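PDB 2VBF: branched-chain alpha-ketoacid decarboxylase from Lactococcus lactis, which probably decarboxylates branched-chain and aromatic alpha-keto acids to aldehydes, using thiamine diphosphate and magnesium as cofactors. Local coordinates for residues Ser519-Thr524 with Glu546-Lys551; Ser373-Ser378 with Arg523-Phe528. One frame throughout, in Å; residues are numbered along the deposited sequence.

Interaction 1 (Ser519-Thr524 with Glu546-Lys551); sequences SKIVRT and ELVLEK
Glu546 and Ile521 lie side by side because the glutamate's CG turns away from its own amide nitrogen (chi1 178°) and its chain then runs straight, while Ile521 CG1 stands beside its own backbone N (chi1 -60°); the carboxylate atom OE1 of Glu546 comes within 3.9 Å of Ile521 CG1. The two residues are a bridged pair between parallel strands, the first and last elements of a beta-alpha-beta unit in which helix 525-537 carries the chain from strand 517-522 at the sheet edge to strand 542-548. Three backbone bonds join the strands: Glu546 N to Lys520 O, Val522 N to Glu546 O (2.8 Å) and Val548 N to Val522 O. The Glu546 carboxylate finds its polar partners outside the pair, in Asn478 ND2 and Ser504 N. On the opposite face of the sheet Leu547 and Val522 lie side by side, Leu547 CD2 reaching Val522 CB at 3.7 Å. Past the strand end the extended Arg523 chain follows Val548, whose CG1 is 3.8 Å from Arg523 NH1, while Val548 CG2 sits over one guanidinium face, offset toward its rim. Where direct pairing stops, a water donates to both Arg523 O and Val548 O, 2.7 Å from each.

Interaction 2 (Ser373-Ser378 with Arg523-Phe528); sequences SSAPLS and RTENEF
Glu525 reaches back from the first turn of its helix to Ser373, and its OE1 takes two bonds from that one residue. CG lies beside the backbone N (chi1 -58°) and the rest of the chain is extended, which carries the carboxylate along the loop. Ser373 N meets OE1 at 2.9 Å on the anti side, 22° out of the carboxylate plane; Ser373 OG comes from the same face but much more steeply, at 3.2 Å. Set between its own N and carbonyl carbon (chi1 73°), that hydroxyl also accepts from Ala375 N in an ST turn. Glu525 OE2 is bridged by a water to Pro376 O and Ser378 OG and forms a salt bridge with Arg381. Ser373 N and OG would probably lose their shared acceptor, and Arg381 its carboxylate partner, with an alanine in place of Glu525. Two well-aligned backbone bonds fasten the loop further: Glu525 N to Ala375 O, and Leu377 N to Arg523 O at 2.8 Å. Thr524 and Glu527 form a capping box, Thr524 OG1 accepting from Glu527 N, while Thr524 CG2 rests 3.6 Å from Ser374 O. Leu377 CD2 approaches Phe528 CB at 4.3 Å. The loop thereby runs across the N-terminal end of helix 525-537 just before helix 379-389, with Leu377 and Phe528 both packed on Val522 and Leu547 of strands 517-522 and 542-548.

Arg523 and Thr524 belong to both contacts, where strand 517-522 passes into helix 525-537, and the centres of interactions 1 and 2 lie about 9 Å apart. Packing joins them: Val522 CG1 is 3.4 Å from Phe528 N, and in an apolar contact Leu547 CD2 is 3.8 Å from Phe528 CD1. Farther along, Leu549 CD2 lies 3.6 Å from Ser378 C. Neither contact touches the cofactor. The Leu547 side chain is about 10 Å from thiamine diphosphate, and that of Leu377 about 12 Å. Interaction 1 is linked more directly to the neighbourhood of the site, since Glu546 bonds to Asn478, which precedes the magnesium ligand Asn479.

Interaction 1 (Ser519-Thr524 with Glu546-Lys551)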
loop_
_atom_site.group_PDB
_atom_site.type_symbol
_atom_site.label_atom_id
_atom_site.label_comp_id
_atom_site.label_asym_id
_atom_site.label_seq_id
_atom_site.Cartn_x
_atom_site.Cartn_y
_atom_site.Cartn_z
ATOM N N SER A 519 17.192 22.188 -5.844
ATOM C CA SER A 519 17.805 20.868 -5.689
ATOM C C SER A 519 19.327 20.938 -5.640
ATOM O O SER A 519 19.939 21.729 -6.363
ATOM C CB SER A 519 17.341 19.943 -6.811
ATOM O OG SER A 519 15.921 19.834 -6.791
ATOM N N LYS A 520 19.918 20.095 -4.793
ATOM C CA LYS A 520 21.345 20.110 -4.491
ATOM C C LYS A 520 21.895 18.704 -4.326
ATOM O O LYS A 520 21.171 17.812 -3.903
ATOM C CB LYS A 520 21.609 20.836 -3.166
ATOM C CG LYS A 520 21.072 22.236 -3.055
ATOM C CD LYS A 520 21.886 23.209 -3.874
ATOM C CE LYS A 520 21.500 24.641 -3.549
ATOM N NZ LYS A 520 22.318 25.601 -4.333
ATOM N N ILE A 521 23.185 18.528 -4.617
ATOM C CA ILE A 521 23.928 17.335 -4.192
ATOM C C ILE A 521 25.056 17.769 -3.245
ATOM O O ILE A 521 25.836 18.655 -3.573
ATOM C CB ILE A 521 24.528 16.541 -5.371
ATOM C CG1 ILE A 521 23.432 16.060 -6.323
ATOM C CG2 ILE A 521 25.317 15.351 -4.858
ATOM C CD1 ILE A 521 23.941 15.156 -7.458
ATOM N N VAL A 522 25.128 17.140 -2.074
ATOM C CA VAL A 522 26.080 17.512 -1.019
ATOM C C VAL A 522 26.965 16.321 -0.663
ATOM O O VAL A 522 26.460 15.235 -0.373
ATOM C CB VAL A 522 25.335 18.016 0.251
ATOM C CG1 VAL A 522 26.292 18.150 1.440
ATOM C CG2 VAL A 522 24.624 19.329 -0.041
ATOM N N ARG A 523 28.284 16.530 -0.681
ATOM C CA ARG A 523 29.257 15.479 -0.366
ATOM C C ARG A 523 30.154 15.765 0.844
ATOM O O ARG A 523 30.646 14.826 1.482
ATOM C CB ARG A 523 30.131 15.189 -1.594
ATOM C CG ARG A 523 29.359 14.621 -2.781
ATOM C CD ARG A 523 30.250 14.446 -4.004
ATOM N NE ARG A 523 29.525 13.923 -5.168
ATOM C CZ ARG A 523 29.289 12.632 -5.413
ATOM N NH1 ARG A 523 29.711 11.690 -4.582
ATOM N NH2 ARG A 523 28.612 12.281 -6.507
ATOM N N THR A 524 30.376 17.041 1.159
ATOM C CA THR A 524 31.318 17.428 2.211
ATOM C C THR A 524 30.615 18.217 3.316
ATOM O O THR A 524 29.486 18.683 3.145
ATOM C CB THR A 524 32.476 18.308 1.648
ATOM O OG1 THR A 524 31.955 19.593 1.289
ATOM C CG2 THR A 524 33.132 17.651 0.419
ATOM N N GLU A 546 20.243 16.039 -1.882
ATOM C CA GLU A 546 20.783 14.689 -1.893
ATOM C C GLU A 546 22.110 14.681 -1.135
ATOM O O GLU A 546 23.081 15.315 -1.565
ATOM C CB GLU A 546 20.957 14.189 -3.332
ATOM C CG GLU A 546 21.577 12.788 -3.419
ATOM C CD GLU A 546 21.730 12.286 -4.837
ATOM O OE1 GLU A 546 21.219 12.941 -5.774
ATOM O OE2 GLU A 546 22.353 11.213 -4.997
ATOM N N LEU A 547 22.139 13.986 0.002
ATOM C CA LEU A 547 23.364 13.797 0.788
ATOM C C LEU A 547 24.007 12.487 0.382
ATOM O O LEU A 547 23.342 11.448 0.372
ATOM C CB LEU A 547 23.061 13.762 2.289
ATOM C CG LEU A 547 22.291 14.952 2.865
ATOM C CD1 LEU A 547 22.046 14.733 4.355
ATOM C CD2 LEU A 547 23.038 16.277 2.617
ATOM N N VAL A 548 25.300 12.521 0.055
ATOM C CA VAL A 548 26.020 11.297 -0.264
ATOM C C VAL A 548 26.846 10.842 0.942
ATOM O O VAL A 548 27.682 11.587 1.467
ATOM C CB VAL A 548 26.916 11.451 -1.523
ATOM C CG1 VAL A 548 27.596 10.122 -1.839
ATOM C CG2 VAL A 548 26.082 11.923 -2.709
ATOM N N LEU A 549 26.591 9.615 1.384
ATOM C CA LEU A 549 27.303 9.012 2.499
ATOM C C LEU A 549 27.642 7.561 2.175
ATOM O O LEU A 549 27.014 6.949 1.307
ATOM C CB LEU A 549 26.468 9.103 3.781
ATOM C CG LEU A 549 26.482 10.505 4.416
ATOM C CD1 LEU A 549 25.236 11.300 4.033
ATOM C CD2 LEU A 549 26.660 10.441 5.924
ATOM N N GLU A 550 28.647 7.018 2.856
ATOM C CA GLU A 550 29.105 5.659 2.578
ATOM C C GLU A 550 28.129 4.627 3.130
ATOM O O GLU A 550 27.549 4.814 4.196
ATOM C CB GLU A 550 30.501 5.421 3.162
ATOM C CG GLU A 550 31.578 6.351 2.612
ATOM C CD GLU A 550 31.810 6.179 1.120
ATOM O OE1 GLU A 550 31.675 5.044 0.612
ATOM O OE2 GLU A 550 32.134 7.185 0.446
ATOM N N LYS A 551 27.950 3.532 2.400
ATOM C CA LYS A 551 27.028 2.482 2.830
ATOM C C LYS A 551 27.419 1.843 4.168
ATOM O O LYS A 551 26.556 1.382 4.917
ATOM C CB LYS A 551 26.892 1.413 1.742
ATOM C CG LYS A 551 28.086 0.532 1.514
ATOM C CD LYS A 551 27.772 -0.563 0.485
ATOM C CE LYS A 551 27.428 0.037 -0.867
ATOM N NZ LYS A 551 27.206 -0.987 -1.905
HETATM O O HOH W 1 30.105 12.316 0.613
#

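Interaction 2 (Ser373-Ser378 with Arg523-Phe528)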
loop_
_atom_site.group_PDB
_atom_site.type_symbol
_atom_site.label_atom_id
_atom_site.label_comp_id
_atom_site.label_asym_id
_atom_site.label_seq_id
_atom_site.Cartn_x
_atom_site.Cartn_y
_atom_site.Cartn_z
ATOM N N SER A 373 34.575 21.243 8.056
ATOM C CA SER A 373 35.815 21.129 7.301
ATOM C C SER A 373 35.473 20.707 5.869
ATOM O O SER A 373 34.292 20.580 5.515
ATOM C CB SER A 373 36.731 20.096 7.949
ATOM O OG SER A 373 36.258 18.775 7.734
ATOM N N SER A 374 36.499 20.476 5.057
ATOM C CA SER A 374 36.311 19.984 3.701
ATOM C C SER A 374 36.132 18.464 3.653
ATOM O O SER A 374 36.039 17.895 2.568
ATOM C CB SER A 374 37.494 20.401 2.816
ATOM O OG SER A 374 38.677 19.712 3.185
ATOM N N ALA A 375 36.083 17.811 4.817
ATOM C CA ALA A 375 35.989 16.363 4.882
ATOM C C ALA A 375 34.689 15.878 4.251
ATOM O O ALA A 375 33.675 16.573 4.310
ATOM C CB ALA A 375 36.076 15.880 6.320
ATOM N N PRO A 376 34.718 14.683 3.646
ATOM C CA PRO A 376 33.459 14.097 3.182
ATOM C C PRO A 376 32.507 13.902 4.357
ATOM O O PRO A 376 32.950 13.636 5.471
ATOM C CB PRO A 376 33.885 12.741 2.609
ATOM C CG PRO A 376 35.352 12.863 2.341
ATOM C CD PRO A 376 35.866 13.799 3.384
ATOM N N LEU A 377 31.214 14.030 4.095
ATOM C CA LEU A 377 30.199 13.854 5.131
ATOM C C LEU A 377 30.255 12.477 5.765
ATOM O O LEU A 377 30.354 11.467 5.073
ATOM C CB LEU A 377 28.802 14.041 4.547
ATOM C CG LEU A 377 28.113 15.374 4.736
ATOM C CD1 LEU A 377 26.718 15.268 4.090
ATOM C CD2 LEU A 377 27.999 15.773 6.209
ATOM N N SER A 378 30.180 12.460 7.091
ATOM C CA SER A 378 30.058 11.231 7.859
ATOM C C SER A 378 28.797 11.338 8.712
ATOM O O SER A 378 28.330 12.448 9.021
ATOM C CB SER A 378 31.280 11.021 8.751
ATOM O OG SER A 378 31.350 12.018 9.755
ATOM N N ARG A 523 28.284 16.530 -0.681
ATOM C CA ARG A 523 29.257 15.479 -0.366
ATOM C C ARG A 523 30.154 15.765 0.844
ATOM O O ARG A 523 30.646 14.826 1.482
ATOM C CB ARG A 523 30.131 15.189 -1.594
ATOM C CG ARG A 523 29.359 14.621 -2.781
ATOM C CD ARG A 523 30.250 14.446 -4.004
ATOM N NE ARG A 523 29.525 13.923 -5.168
ATOM C CZ ARG A 523 29.289 12.632 -5.413
ATOM N NH1 ARG A 523 29.711 11.690 -4.582
ATOM N NH2 ARG A 523 28.612 12.281 -6.507
ATOM N N THR A 524 30.376 17.041 1.159
ATOM C CA THR A 524 31.318 17.428 2.211
ATOM C C THR A 524 30.615 18.217 3.316
ATOM O O THR A 524 29.486 18.683 3.145
ATOM C CB THR A 524 32.476 18.308 1.648
ATOM O OG1 THR A 524 31.955 19.593 1.289
ATOM C CG2 THR A 524 33.132 17.651 0.419
ATOM N N GLU A 525 31.288 18.365 4.451
ATOM C CA GLU A 525 30.736 19.123 5.570
ATOM C C GLU A 525 30.515 20.586 5.202
ATOM O O GLU A 525 29.517 21.164 5.591
ATOM C CB GLU A 525 31.629 19.051 6.799
ATOM C CG GLU A 525 31.907 17.648 7.332
ATOM C CD GLU A 525 32.786 17.662 8.570
ATOM O OE1 GLU A 525 33.292 18.749 8.935
ATOM O OE2 GLU A 525 32.985 16.593 9.184
ATOM N N ASN A 526 31.456 21.188 4.472
ATOM C CA ASN A 526 31.320 22.588 4.048
ATOM C C ASN A 526 30.097 22.804 3.175
ATOM O O ASN A 526 29.368 23.789 3.328
ATOM C CB ASN A 526 32.549 23.045 3.244
ATOM C CG ASN A 526 33.735 23.385 4.116
ATOM O OD1 ASN A 526 33.584 23.849 5.247
ATOM N ND2 ASN A 526 34.935 23.167 3.586
ATOM N N GLU A 527 29.900 21.885 2.235
ATOM C CA GLU A 527 28.744 21.929 1.355
ATOM C C GLU A 527 27.449 21.793 2.148
ATOM O O GLU A 527 26.485 22.493 1.868
ATOM C CB GLU A 527 28.829 20.829 0.300
ATOM C CG GLU A 527 29.810 21.141 -0.816
ATOM C CD GLU A 527 30.229 19.915 -1.598
ATOM O OE1 GLU A 527 29.648 18.837 -1.378
ATOM O OE2 GLU A 527 31.152 20.030 -2.437
ATOM N N PHE A 528 27.446 20.914 3.145
ATOM C CA PHE A 528 26.256 20.715 3.977
ATOM C C PHE A 528 25.853 21.986 4.723
ATOM O O PHE A 528 24.698 22.409 4.670
ATOM C CB PHE A 528 26.433 19.584 4.977
ATOM C CG PHE A 528 25.212 19.363 5.820
ATOM C CD1 PHE A 528 24.121 18.674 5.305
ATOM C CD2 PHE A 528 25.121 19.903 7.095
ATOM C CE1 PHE A 528 22.968 18.509 6.062
ATOM C CE2 PHE A 528 23.981 19.727 7.855
ATOM C CZ PHE A 528 22.906 19.027 7.331
HETATM O O HOH W 2 32.301 14.270 8.160
#